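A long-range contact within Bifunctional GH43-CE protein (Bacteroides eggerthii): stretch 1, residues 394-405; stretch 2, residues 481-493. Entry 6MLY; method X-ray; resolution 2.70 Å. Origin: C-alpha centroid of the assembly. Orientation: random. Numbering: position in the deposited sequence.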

# COMPACT_ATOMS: atom_id res chain seq x y z
N ASP A 394 19.80 0.24 14.91
CA ASP A 394 18.49 -0.40 15.12
C ASP A 394 17.45 0.33 14.26
O ASP A 394 17.64 1.48 13.88
CB ASP A 394 18.09 -0.43 16.60
CG ASP A 394 19.00 -1.30 17.49
OD1 ASP A 394 20.02 -1.79 16.96
OD2 ASP A 394 18.68 -1.49 18.71
N PHE A 395 16.35 -0.37 13.98
CA PHE A 395 15.31 0.11 13.08
C PHE A 395 13.96 -0.46 13.54
O PHE A 395 13.74 -1.65 13.43
CB PHE A 395 15.66 -0.27 11.64
CG PHE A 395 14.76 0.27 10.57
CD1 PHE A 395 13.97 1.40 10.78
CD2 PHE A 395 14.73 -0.32 9.32
CE1 PHE A 395 13.16 1.90 9.77
CE2 PHE A 395 13.91 0.17 8.31
CZ PHE A 395 13.13 1.28 8.54
N ALA A 396 13.08 0.41 14.05
CA ALA A 396 11.82 -0.00 14.69
C ALA A 396 10.68 0.91 14.25
O ALA A 396 10.74 2.11 14.45
CB ALA A 396 11.98 0.03 16.18
N GLY A 397 9.62 0.31 13.68
CA GLY A 397 8.46 1.07 13.21
C GLY A 397 7.27 0.18 12.90
O GLY A 397 7.06 -0.85 13.54
N LEU A 398 6.49 0.62 11.90
CA LEU A 398 5.28 -0.06 11.42
C LEU A 398 5.53 -0.48 9.96
O LEU A 398 6.19 0.25 9.22
CB LEU A 398 4.10 0.90 11.53
CG LEU A 398 2.73 0.34 11.15
CD1 LEU A 398 2.20 -0.57 12.25
CD2 LEU A 398 1.74 1.46 10.88
N SER A 399 5.01 -1.66 9.57
CA SER A 399 5.21 -2.18 8.21
C SER A 399 3.90 -2.73 7.65
O SER A 399 3.10 -3.30 8.38
CB SER A 399 6.29 -3.22 8.18
OG SER A 399 6.26 -3.95 6.95
N LEU A 400 3.69 -2.53 6.34
CA LEU A 400 2.82 -3.36 5.53
C LEU A 400 3.70 -4.47 4.95
O LEU A 400 4.59 -4.19 4.14
CB LEU A 400 2.16 -2.51 4.43
CG LEU A 400 1.31 -1.35 4.93
CD1 LEU A 400 0.80 -0.50 3.78
CD2 LEU A 400 0.15 -1.84 5.78
N PHE A 401 3.45 -5.70 5.40
CA PHE A 401 4.47 -6.74 5.42
C PHE A 401 4.13 -7.90 4.47
O PHE A 401 3.13 -8.59 4.64
CB PHE A 401 4.65 -7.25 6.85
CG PHE A 401 5.71 -8.32 7.00
CD1 PHE A 401 7.05 -7.98 7.11
CD2 PHE A 401 5.36 -9.66 7.04
CE1 PHE A 401 8.02 -8.96 7.25
CE2 PHE A 401 6.32 -10.64 7.18
CZ PHE A 401 7.65 -10.29 7.29
N GLN A 402 4.98 -8.06 3.45
CA GLN A 402 5.18 -9.33 2.74
C GLN A 402 6.60 -9.34 2.15
O GLN A 402 7.52 -8.78 2.75
CB GLN A 402 4.08 -9.57 1.71
CG GLN A 402 3.83 -11.05 1.47
CD GLN A 402 2.92 -11.30 0.29
OE1 GLN A 402 1.82 -10.78 0.22
NE2 GLN A 402 3.38 -12.12 -0.64
N ARG A 403 6.80 -9.99 1.00
CA ARG A 403 8.09 -10.03 0.32
C ARG A 403 8.39 -8.63 -0.20
O ARG A 403 9.47 -8.09 0.03
CB ARG A 403 8.08 -11.04 -0.83
CG ARG A 403 9.36 -11.06 -1.66
CD ARG A 403 9.16 -11.78 -2.98
NE ARG A 403 10.42 -12.13 -3.62
CZ ARG A 403 11.06 -13.28 -3.46
NH1 ARG A 403 10.54 -14.24 -2.71
NH2 ARG A 403 12.22 -13.48 -4.05
N LYS A 404 7.41 -8.08 -0.93
CA LYS A 404 7.40 -6.70 -1.38
C LYS A 404 6.74 -5.84 -0.31
O LYS A 404 5.56 -5.51 -0.42
CB LYS A 404 6.68 -6.62 -2.73
CG LYS A 404 7.32 -7.47 -3.82
CD LYS A 404 6.93 -7.07 -5.22
CE LYS A 404 7.72 -7.82 -6.27
NZ LYS A 404 7.24 -7.50 -7.63
N TYR A 405 7.52 -5.49 0.72
CA TYR A 405 7.04 -4.84 1.94
C TYR A 405 7.21 -3.32 1.83
O TYR A 405 7.81 -2.83 0.88
CB TYR A 405 7.79 -5.36 3.17
CG TYR A 405 9.29 -5.25 3.09
CD1 TYR A 405 10.07 -6.34 2.74
CD2 TYR A 405 9.95 -4.06 3.36
CE1 TYR A 405 11.45 -6.26 2.65
CE2 TYR A 405 11.33 -3.96 3.28
CZ TYR A 405 12.08 -5.06 2.93
OH TYR A 405 13.44 -4.99 2.85
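Stretch 2 481-493: MPHFMGYRFALFN

The shortest polar contact between the stretches lies beyond the paired strands: the hydroxyl of Y487 donates to the carbonyl of K404, OH to O 2.5 Å, with that oxygen near the plane of the tyrosine ring. The backbone ladder follows. F401 N donates to R488 O at 2.8 Å (N-H...O angle 139°), and S399 N to A490 O at 2.9 Å (136°). F492 N reaches G397 O at 3.2 Å with a straighter angle of 161°. Two further links are weak: R488 N to F401 O at 3.4 Å, and G397 N to F492 O at 3.3 Å.

This pattern defines an antiparallel pairing. Strand 488-491 runs against strand 395-401 with an angle of 159° between their N-to-C directions and a closest axial approach of 4.6 Å. S399/A490 and F401/R488 are hydrogen-bonded pairs (CA-CA 4.8 and 5.2 Å); L398/L491 and L400/F489 are non-hydrogen-bonded pairs, both with CA-CA 5.0 Å. At the latter, CA-H...O contacts fill in, such as L398 CA to A490 O at 3.3 Å.

Side chains alternate accordingly. One face carries L398 against L491, with L398 CD1 3.7 Å from L491 CD2, and L400 against F489, with L400 CD2 3.4 Å from F489 CE1. The other carries S399, F401, R488 and A490, with F401 CB 3.8 Å from A490 CB.

Aromatic rings add packing around G397 and around Q402 and R403. F492, chi1 p, lays its ring face over G397, whose CA is 4.0 Å from the ring centroid, and turns its edge to the face of F395 (planes at 85°, centroids 5.3 Å apart). Near Q402, the CB of that residue sits 4.0 Å from the Y487 ring centroid, over the face. Beyond it, H483, which follows a cis peptide bond, receives R403 CB over its ring, 4.2 Å from the centroid.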

# COMPACT_ATOMS: atom_id res chain seq x y z
N MET A 481 4.15 -14.91 -4.17
CA MET A 481 4.27 -16.25 -3.57
C MET A 481 5.72 -16.71 -3.67
O MET A 481 6.16 -17.07 -4.76
CB MET A 481 3.36 -17.27 -4.28
N PRO A 482 6.48 -16.69 -2.56
CA PRO A 482 6.03 -16.34 -1.22
C PRO A 482 5.70 -14.85 -1.10
O PRO A 482 6.00 -14.10 -2.03
CB PRO A 482 7.21 -16.71 -0.29
CG PRO A 482 8.37 -16.96 -1.22
CD PRO A 482 7.73 -17.45 -2.50
N HIS A 483 5.11 -14.41 0.02
CA HIS A 483 4.87 -15.21 1.22
C HIS A 483 3.55 -15.99 1.16
O HIS A 483 3.19 -16.66 2.13
CB HIS A 483 4.90 -14.31 2.47
CG HIS A 483 6.16 -13.53 2.67
ND1 HIS A 483 7.39 -13.97 2.20
CD2 HIS A 483 6.41 -12.37 3.32
CE1 HIS A 483 8.33 -13.10 2.53
NE2 HIS A 483 7.75 -12.11 3.22
N PHE A 484 2.80 -15.88 0.04
CA PHE A 484 1.56 -16.65 -0.19
C PHE A 484 0.50 -16.28 0.87
O PHE A 484 -0.38 -17.08 1.20
CB PHE A 484 1.84 -18.16 -0.15
CG PHE A 484 0.91 -19.03 -0.97
CD1 PHE A 484 1.27 -20.34 -1.26
CD2 PHE A 484 -0.31 -18.57 -1.45
CE1 PHE A 484 0.44 -21.16 -1.99
CE2 PHE A 484 -1.14 -19.39 -2.20
CZ PHE A 484 -0.76 -20.69 -2.47
N MET A 485 0.59 -15.04 1.37
CA MET A 485 -0.23 -14.56 2.47
C MET A 485 -0.64 -13.11 2.16
O MET A 485 -0.02 -12.45 1.33
CB MET A 485 0.56 -14.61 3.77
CG MET A 485 -0.26 -14.34 5.01
SD MET A 485 0.77 -14.27 6.49
CE MET A 485 1.33 -15.97 6.58
N GLY A 486 -1.71 -12.66 2.82
CA GLY A 486 -2.14 -11.27 2.77
C GLY A 486 -1.10 -10.36 3.40
O GLY A 486 -0.25 -10.80 4.18
N TYR A 487 -1.16 -9.08 3.03
CA TYR A 487 -0.34 -8.06 3.66
C TYR A 487 -0.83 -7.89 5.10
O TYR A 487 -2.03 -7.75 5.34
CB TYR A 487 -0.38 -6.75 2.87
CG TYR A 487 0.63 -6.67 1.75
CD1 TYR A 487 0.60 -7.58 0.71
CD2 TYR A 487 1.62 -5.71 1.74
CE1 TYR A 487 1.53 -7.53 -0.32
CE2 TYR A 487 2.56 -5.64 0.72
CZ TYR A 487 2.51 -6.55 -0.31
OH TYR A 487 3.43 -6.50 -1.32
N ARG A 488 0.11 -7.92 6.04
CA ARG A 488 -0.17 -7.73 7.44
C ARG A 488 0.47 -6.42 7.92
O ARG A 488 1.53 -6.03 7.45
CB ARG A 488 0.34 -8.94 8.23
CG ARG A 488 -0.46 -10.21 8.04
CD ARG A 488 0.07 -11.35 8.91
NE ARG A 488 -0.86 -12.47 9.02
CZ ARG A 488 -1.71 -12.67 10.03
NH1 ARG A 488 -1.69 -11.87 11.08
NH2 ARG A 488 -2.57 -13.66 9.97
N PHE A 489 -0.22 -5.75 8.86
CA PHE A 489 0.40 -4.75 9.71
C PHE A 489 1.45 -5.46 10.58
O PHE A 489 1.26 -6.61 10.95
CB PHE A 489 -0.66 -4.03 10.55
CG PHE A 489 -1.63 -3.21 9.74
CD1 PHE A 489 -1.20 -2.10 9.03
CD2 PHE A 489 -2.98 -3.55 9.68
CE1 PHE A 489 -2.09 -1.35 8.28
CE2 PHE A 489 -3.86 -2.80 8.92
CZ PHE A 489 -3.42 -1.71 8.22
N ALA A 490 2.54 -4.76 10.87
CA ALA A 490 3.70 -5.37 11.51
C ALA A 490 4.42 -4.35 12.41
O ALA A 490 4.90 -3.32 11.92
CB ALA A 490 4.63 -5.90 10.45
N LEU A 491 4.46 -4.63 13.72
CA LEU A 491 5.34 -3.93 14.65
C LEU A 491 6.71 -4.62 14.59
O LEU A 491 6.77 -5.84 14.71
CB LEU A 491 4.79 -3.97 16.08
CG LEU A 491 3.33 -3.58 16.31
CD1 LEU A 491 3.19 -2.75 17.58
CD2 LEU A 491 2.73 -2.82 15.14
N PHE A 492 7.78 -3.85 14.40
CA PHE A 492 9.13 -4.42 14.30
C PHE A 492 10.14 -3.55 15.06
O PHE A 492 9.83 -2.43 15.45
CB PHE A 492 9.53 -4.60 12.83
CG PHE A 492 9.71 -3.33 12.04
CD1 PHE A 492 8.64 -2.75 11.37
CD2 PHE A 492 10.96 -2.74 11.94
CE1 PHE A 492 8.82 -1.59 10.63
CE2 PHE A 492 11.13 -1.57 11.20
CZ PHE A 492 10.06 -1.00 10.55
N ASN A 493 11.34 -4.11 15.26
CA ASN A 493 12.47 -3.48 15.92
C ASN A 493 13.66 -4.45 15.89
O ASN A 493 13.71 -5.39 16.67
CB ASN A 493 12.19 -3.12 17.39
CG ASN A 493 13.40 -2.53 18.08
OD1 ASN A 493 14.32 -2.04 17.43
ND2 ASN A 493 13.41 -2.58 19.41